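Long-range contact in aminotransferase, class I and II (Erwinia tasmaniensis, PDB 5Z0Q), which belongs to the class I and II aminotransferase family and binds pyridoxal-5'-phosphate: residues N173-L187 and E205-I219. Residues are numbered along the deposited sequence; the frame is centred on the assembly and turned at random.
Sequences NPHNPGGTVYRRKEL and EIHCDLVLEPGVQHI. With PLP (pyridoxal-5'-phosphate), chain M.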
# COMPACT_ATOMS: atom_id res chain seq x y z
N ASN A 173 -14.47 4.09 -17.73
CA ASN A 173 -14.66 5.26 -18.58
C ASN A 173 -13.63 6.33 -18.24
O ASN A 173 -13.69 6.91 -17.14
CB ASN A 173 -16.08 5.80 -18.43
CG ASN A 173 -16.33 7.02 -19.30
OD1 ASN A 173 -15.67 7.23 -20.31
ND2 ASN A 173 -17.30 7.84 -18.90
N PRO A 174 -12.68 6.64 -19.13
CA PRO A 174 -12.46 6.04 -20.46
C PRO A 174 -12.06 4.57 -20.38
O PRO A 174 -11.50 4.14 -19.38
CB PRO A 174 -11.32 6.88 -21.04
CG PRO A 174 -11.31 8.14 -20.25
CD PRO A 174 -11.73 7.74 -18.87
N HIS A 175 -12.35 3.82 -21.44
CA HIS A 175 -12.25 2.37 -21.40
C HIS A 175 -10.85 1.90 -21.76
O HIS A 175 -10.32 2.25 -22.81
CB HIS A 175 -13.27 1.74 -22.35
CG HIS A 175 -13.31 0.24 -22.27
ND1 HIS A 175 -12.39 -0.55 -22.92
CD2 HIS A 175 -14.14 -0.60 -21.62
CE1 HIS A 175 -12.66 -1.82 -22.67
NE2 HIS A 175 -13.72 -1.88 -21.89
N ASN A 176 -10.26 1.11 -20.87
CA ASN A 176 -9.03 0.36 -21.12
C ASN A 176 -9.39 -1.04 -21.59
O ASN A 176 -10.15 -1.74 -20.90
CB ASN A 176 -8.19 0.29 -19.85
CG ASN A 176 -6.78 -0.21 -20.11
OD1 ASN A 176 -6.17 0.10 -21.14
ND2 ASN A 176 -6.24 -0.97 -19.17
N PRO A 177 -8.86 -1.51 -22.73
CA PRO A 177 -7.83 -0.91 -23.58
C PRO A 177 -8.34 -0.15 -24.81
O PRO A 177 -7.52 0.43 -25.53
CB PRO A 177 -7.04 -2.13 -24.03
CG PRO A 177 -8.10 -3.18 -24.19
CD PRO A 177 -9.18 -2.88 -23.17
N GLY A 178 -9.65 -0.16 -25.05
CA GLY A 178 -10.17 0.43 -26.28
C GLY A 178 -9.86 1.91 -26.41
O GLY A 178 -9.56 2.40 -27.50
N GLY A 179 -9.92 2.64 -25.29
CA GLY A 179 -9.75 4.08 -25.33
C GLY A 179 -11.01 4.86 -25.60
O GLY A 179 -10.93 6.05 -25.91
N THR A 180 -12.18 4.23 -25.49
CA THR A 180 -13.44 4.89 -25.80
C THR A 180 -13.84 5.82 -24.67
O THR A 180 -13.83 5.44 -23.49
CB THR A 180 -14.54 3.85 -26.04
OG1 THR A 180 -14.20 3.06 -27.18
CG2 THR A 180 -15.87 4.54 -26.28
N VAL A 181 -14.19 7.06 -25.02
CA VAL A 181 -14.76 8.02 -24.09
C VAL A 181 -16.28 7.96 -24.27
O VAL A 181 -16.81 8.40 -25.29
CB VAL A 181 -14.23 9.44 -24.34
CG1 VAL A 181 -14.96 10.44 -23.46
CG2 VAL A 181 -12.73 9.49 -24.10
N TYR A 182 -16.97 7.41 -23.27
CA TYR A 182 -18.41 7.21 -23.39
C TYR A 182 -19.14 8.55 -23.35
O TYR A 182 -18.85 9.41 -22.52
CB TYR A 182 -18.91 6.30 -22.28
CG TYR A 182 -18.46 4.86 -22.43
CD1 TYR A 182 -19.12 3.99 -23.29
CD2 TYR A 182 -17.37 4.38 -21.71
CE1 TYR A 182 -18.70 2.68 -23.43
CE2 TYR A 182 -16.95 3.07 -21.85
CZ TYR A 182 -17.62 2.23 -22.71
OH TYR A 182 -17.21 0.92 -22.85
N ARG A 183 -20.11 8.70 -24.26
CA ARG A 183 -20.90 9.92 -24.34
C ARG A 183 -21.99 9.92 -23.27
O ARG A 183 -22.17 8.95 -22.53
CB ARG A 183 -21.51 10.06 -25.74
CG ARG A 183 -20.48 10.18 -26.86
CD ARG A 183 -19.66 11.45 -26.73
NE ARG A 183 -18.79 11.64 -27.89
CZ ARG A 183 -17.56 11.15 -28.00
NH1 ARG A 183 -17.05 10.42 -27.02
NH2 ARG A 183 -16.85 11.37 -29.10
N ARG A 184 -22.73 11.03 -23.19
CA ARG A 184 -23.74 11.16 -22.14
C ARG A 184 -24.91 10.22 -22.38
O ARG A 184 -25.46 9.66 -21.42
CB ARG A 184 -24.21 12.61 -22.06
CG ARG A 184 -25.00 12.92 -20.80
CD ARG A 184 -25.17 14.41 -20.59
NE ARG A 184 -25.76 14.69 -19.28
CZ ARG A 184 -25.06 14.92 -18.18
NH1 ARG A 184 -23.73 14.90 -18.22
NH2 ARG A 184 -25.68 15.16 -17.03
N LYS A 185 -25.31 10.04 -23.64
CA LYS A 185 -26.41 9.12 -23.93
C LYS A 185 -26.03 7.68 -23.63
O LYS A 185 -26.88 6.88 -23.22
CB LYS A 185 -26.84 9.26 -25.39
CG LYS A 185 -27.42 10.62 -25.75
CD LYS A 185 -28.87 10.76 -25.29
CE LYS A 185 -29.79 9.86 -26.10
NZ LYS A 185 -31.22 10.08 -25.76
N GLU A 186 -24.76 7.32 -23.83
CA GLU A 186 -24.32 5.96 -23.56
C GLU A 186 -24.21 5.69 -22.06
O GLU A 186 -24.50 4.59 -21.60
CB GLU A 186 -22.99 5.69 -24.26
CG GLU A 186 -22.93 6.21 -25.68
CD GLU A 186 -21.65 5.82 -26.40
OE1 GLU A 186 -21.69 4.87 -27.22
OE2 GLU A 186 -20.60 6.45 -26.14
N LEU A 187 -23.78 6.70 -21.29
CA LEU A 187 -23.72 6.54 -19.84
C LEU A 187 -25.11 6.43 -19.23
O LEU A 187 -25.33 5.64 -18.31
CB LEU A 187 -22.95 7.70 -19.22
CG LEU A 187 -21.44 7.72 -19.47
CD1 LEU A 187 -20.81 8.99 -18.91
CD2 LEU A 187 -20.78 6.49 -18.86
N GLU A 205 -12.23 5.50 -13.47
CA GLU A 205 -12.03 6.70 -14.28
C GLU A 205 -10.61 7.22 -14.13
O GLU A 205 -10.39 8.41 -13.90
CB GLU A 205 -13.06 7.77 -13.89
CG GLU A 205 -14.48 7.22 -13.82
CD GLU A 205 -15.53 8.28 -13.55
OE1 GLU A 205 -16.73 8.00 -13.77
OE2 GLU A 205 -15.16 9.40 -13.13
N ILE A 206 -9.63 6.32 -14.26
CA ILE A 206 -8.23 6.69 -14.10
C ILE A 206 -7.74 7.52 -15.28
O ILE A 206 -6.88 8.39 -15.12
CB ILE A 206 -7.37 5.43 -13.89
CG1 ILE A 206 -5.88 5.77 -13.81
CG2 ILE A 206 -7.62 4.43 -15.00
CD1 ILE A 206 -5.52 6.64 -12.63
N HIS A 207 -8.29 7.29 -16.47
CA HIS A 207 -7.88 7.99 -17.68
C HIS A 207 -8.69 9.25 -17.95
O HIS A 207 -8.63 9.78 -19.06
CB HIS A 207 -7.96 7.06 -18.89
CG HIS A 207 -7.02 5.90 -18.82
ND1 HIS A 207 -7.36 4.70 -18.23
CD2 HIS A 207 -5.75 5.75 -19.26
CE1 HIS A 207 -6.34 3.86 -18.32
NE2 HIS A 207 -5.35 4.48 -18.94
N CYS A 208 -9.45 9.74 -16.97
CA CYS A 208 -10.35 10.86 -17.21
C CYS A 208 -9.62 12.14 -17.59
O CYS A 208 -10.22 13.02 -18.22
CB CYS A 208 -11.23 11.11 -15.98
SG CYS A 208 -10.32 11.60 -14.50
N ASP A 209 -8.34 12.27 -17.23
CA ASP A 209 -7.57 13.46 -17.58
C ASP A 209 -6.96 13.39 -18.97
O ASP A 209 -6.41 14.40 -19.43
CB ASP A 209 -6.45 13.68 -16.55
CG ASP A 209 -6.97 14.05 -15.18
OD1 ASP A 209 -8.06 14.65 -15.10
OD2 ASP A 209 -6.29 13.73 -14.18
N LEU A 210 -7.04 12.25 -19.65
CA LEU A 210 -6.37 12.05 -20.93
C LEU A 210 -7.35 12.05 -22.10
O LEU A 210 -7.14 11.33 -23.09
CB LEU A 210 -5.56 10.75 -20.91
CG LEU A 210 -4.42 10.71 -19.89
CD1 LEU A 210 -3.71 9.37 -19.94
CD2 LEU A 210 -3.44 11.85 -20.14
N VAL A 211 -8.41 12.85 -22.02
CA VAL A 211 -9.37 12.96 -23.12
C VAL A 211 -8.77 13.85 -24.20
O VAL A 211 -8.40 15.01 -23.94
CB VAL A 211 -10.71 13.51 -22.62
CG1 VAL A 211 -11.68 13.67 -23.78
CG2 VAL A 211 -11.29 12.60 -21.55
N LEU A 212 -8.67 13.32 -25.42
CA LEU A 212 -8.09 14.06 -26.53
C LEU A 212 -9.12 14.63 -27.49
O LEU A 212 -8.80 15.59 -28.21
CB LEU A 212 -7.14 13.16 -27.33
CG LEU A 212 -6.05 12.39 -26.59
CD1 LEU A 212 -5.25 11.55 -27.57
CD2 LEU A 212 -5.14 13.33 -25.82
N GLU A 213 -10.32 14.08 -27.53
CA GLU A 213 -11.30 14.50 -28.52
C GLU A 213 -11.85 15.88 -28.16
O GLU A 213 -12.29 16.09 -27.03
CB GLU A 213 -12.44 13.48 -28.60
CG GLU A 213 -13.04 13.33 -29.99
CD GLU A 213 -12.07 12.71 -30.98
OE1 GLU A 213 -11.08 12.08 -30.55
OE2 GLU A 213 -12.30 12.84 -32.20
N PRO A 214 -11.83 16.83 -29.09
CA PRO A 214 -12.33 18.18 -28.78
C PRO A 214 -13.84 18.19 -28.61
O PRO A 214 -14.56 17.34 -29.14
CB PRO A 214 -11.90 19.01 -29.99
CG PRO A 214 -11.82 18.01 -31.11
CD PRO A 214 -11.35 16.73 -30.48
N GLY A 215 -14.31 19.16 -27.83
CA GLY A 215 -15.73 19.39 -27.67
C GLY A 215 -16.42 18.32 -26.83
O GLY A 215 -17.63 18.39 -26.59
N VAL A 216 -15.65 17.33 -26.39
CA VAL A 216 -16.18 16.20 -25.63
C VAL A 216 -15.56 16.22 -24.24
O VAL A 216 -14.33 16.19 -24.11
CB VAL A 216 -15.91 14.85 -26.33
CG1 VAL A 216 -16.56 13.71 -25.54
CG2 VAL A 216 -16.43 14.88 -27.75
N GLN A 217 -16.41 16.25 -23.22
CA GLN A 217 -15.98 16.28 -21.83
C GLN A 217 -16.22 14.93 -21.18
O GLN A 217 -17.26 14.30 -21.40
CB GLN A 217 -16.72 17.37 -21.04
CG GLN A 217 -16.37 17.41 -19.56
CD GLN A 217 -17.49 17.97 -18.71
OE1 GLN A 217 -17.70 19.17 -18.66
NE2 GLN A 217 -18.21 17.08 -18.03
N HIS A 218 -15.26 14.48 -20.37
CA HIS A 218 -15.48 13.28 -19.57
C HIS A 218 -16.61 13.51 -18.57
O HIS A 218 -16.68 14.56 -17.93
CB HIS A 218 -14.20 12.90 -18.83
CG HIS A 218 -14.42 11.91 -17.73
ND1 HIS A 218 -14.53 12.28 -16.41
CD2 HIS A 218 -14.55 10.56 -17.75
CE1 HIS A 218 -14.72 11.21 -15.66
NE2 HIS A 218 -14.74 10.15 -16.45
N ILE A 219 -17.48 12.52 -18.44
CA ILE A 219 -18.64 12.64 -17.56
C ILE A 219 -18.56 11.56 -16.49
O ILE A 219 -18.62 10.37 -16.81
CB ILE A 219 -19.95 12.53 -18.35
CG1 ILE A 219 -20.08 13.71 -19.32
CG2 ILE A 219 -21.14 12.48 -17.41
CD1 ILE A 219 -21.33 13.67 -20.16
N1 PLP M . -7.22 1.19 -13.83
C2 PLP M . -7.01 1.11 -15.19
C2A PLP M . -8.17 0.92 -16.12
C3 PLP M . -5.72 1.20 -15.71
O3 PLP M . -5.51 1.12 -17.06
C4 PLP M . -4.64 1.37 -14.85
C4A PLP M . -3.27 1.65 -15.40
C5 PLP M . -4.86 1.45 -13.48
C6 PLP M . -6.15 1.37 -12.97
C5A PLP M . -3.68 1.64 -12.55
O4P PLP M . -3.98 1.19 -11.25
P PLP M . -2.79 1.04 -10.17
O1P PLP M . -1.66 0.25 -10.79
O2P PLP M . -3.30 0.31 -8.95
O3P PLP M . -2.30 2.41 -9.79
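P174 and H207 meet where two loops leave neighbouring parallel strands, a worked example of how strand ends build a cofactor site. The proline ring, preceded by a cis peptide, lies against the H207–C208 backbone, with P174 CG 3.4 Å from H207 O and CD near C208 N. Beyond it H207 turns its ring edge toward pyridoxal-5'-phosphate, H207 CE1 lying 3.1 Å from PLP O3. N176 approaches the same oxygen from the other loop, its ND2 3.1 Å from PLP O3, while I206 CG2 rests by the pyridine ring at C2.

Farther along, N173 passes H218 with amide and ring planes 48° apart. Its OD1 accepts the backbone N-H of Y182 from above the carbonyl plane, tying the loop back on itself, and C208 CB sits over the centre of the H218 ring. V181 CG1 packs on V216 CG1 at 4.2 Å. The same methyl, V216 CG1, also lies over one face of the R183 guanidinium, offset toward its rim and 3.6 Å from R183 NH1, while R183 NH2 forms a salt bridge with E323.

R184 can be followed atom by atom. Its CG is anti to the backbone N (chi1 -166°) and the chain runs extended from CG to NE, crossing I219 at about a right angle. R184 CB begins 3.6 Å from I219 CD1; CG and CD keep beside that methyl. A chi4 of 92° then turns the guanidinium, whose edge meets the methyl, R184 NH1 to I219 CD1 3.3 Å, with I219 CG2 also beside NH1. L187 CD1 reaches I219 CB at 3.7 Å.

Strand 166-172, helix 184-197 and strand 200-204 form a beta-alpha-beta crossover, whose C-terminal strand ends carry pocket residues as in fold-type I pyridoxal-5'-phosphate proteins.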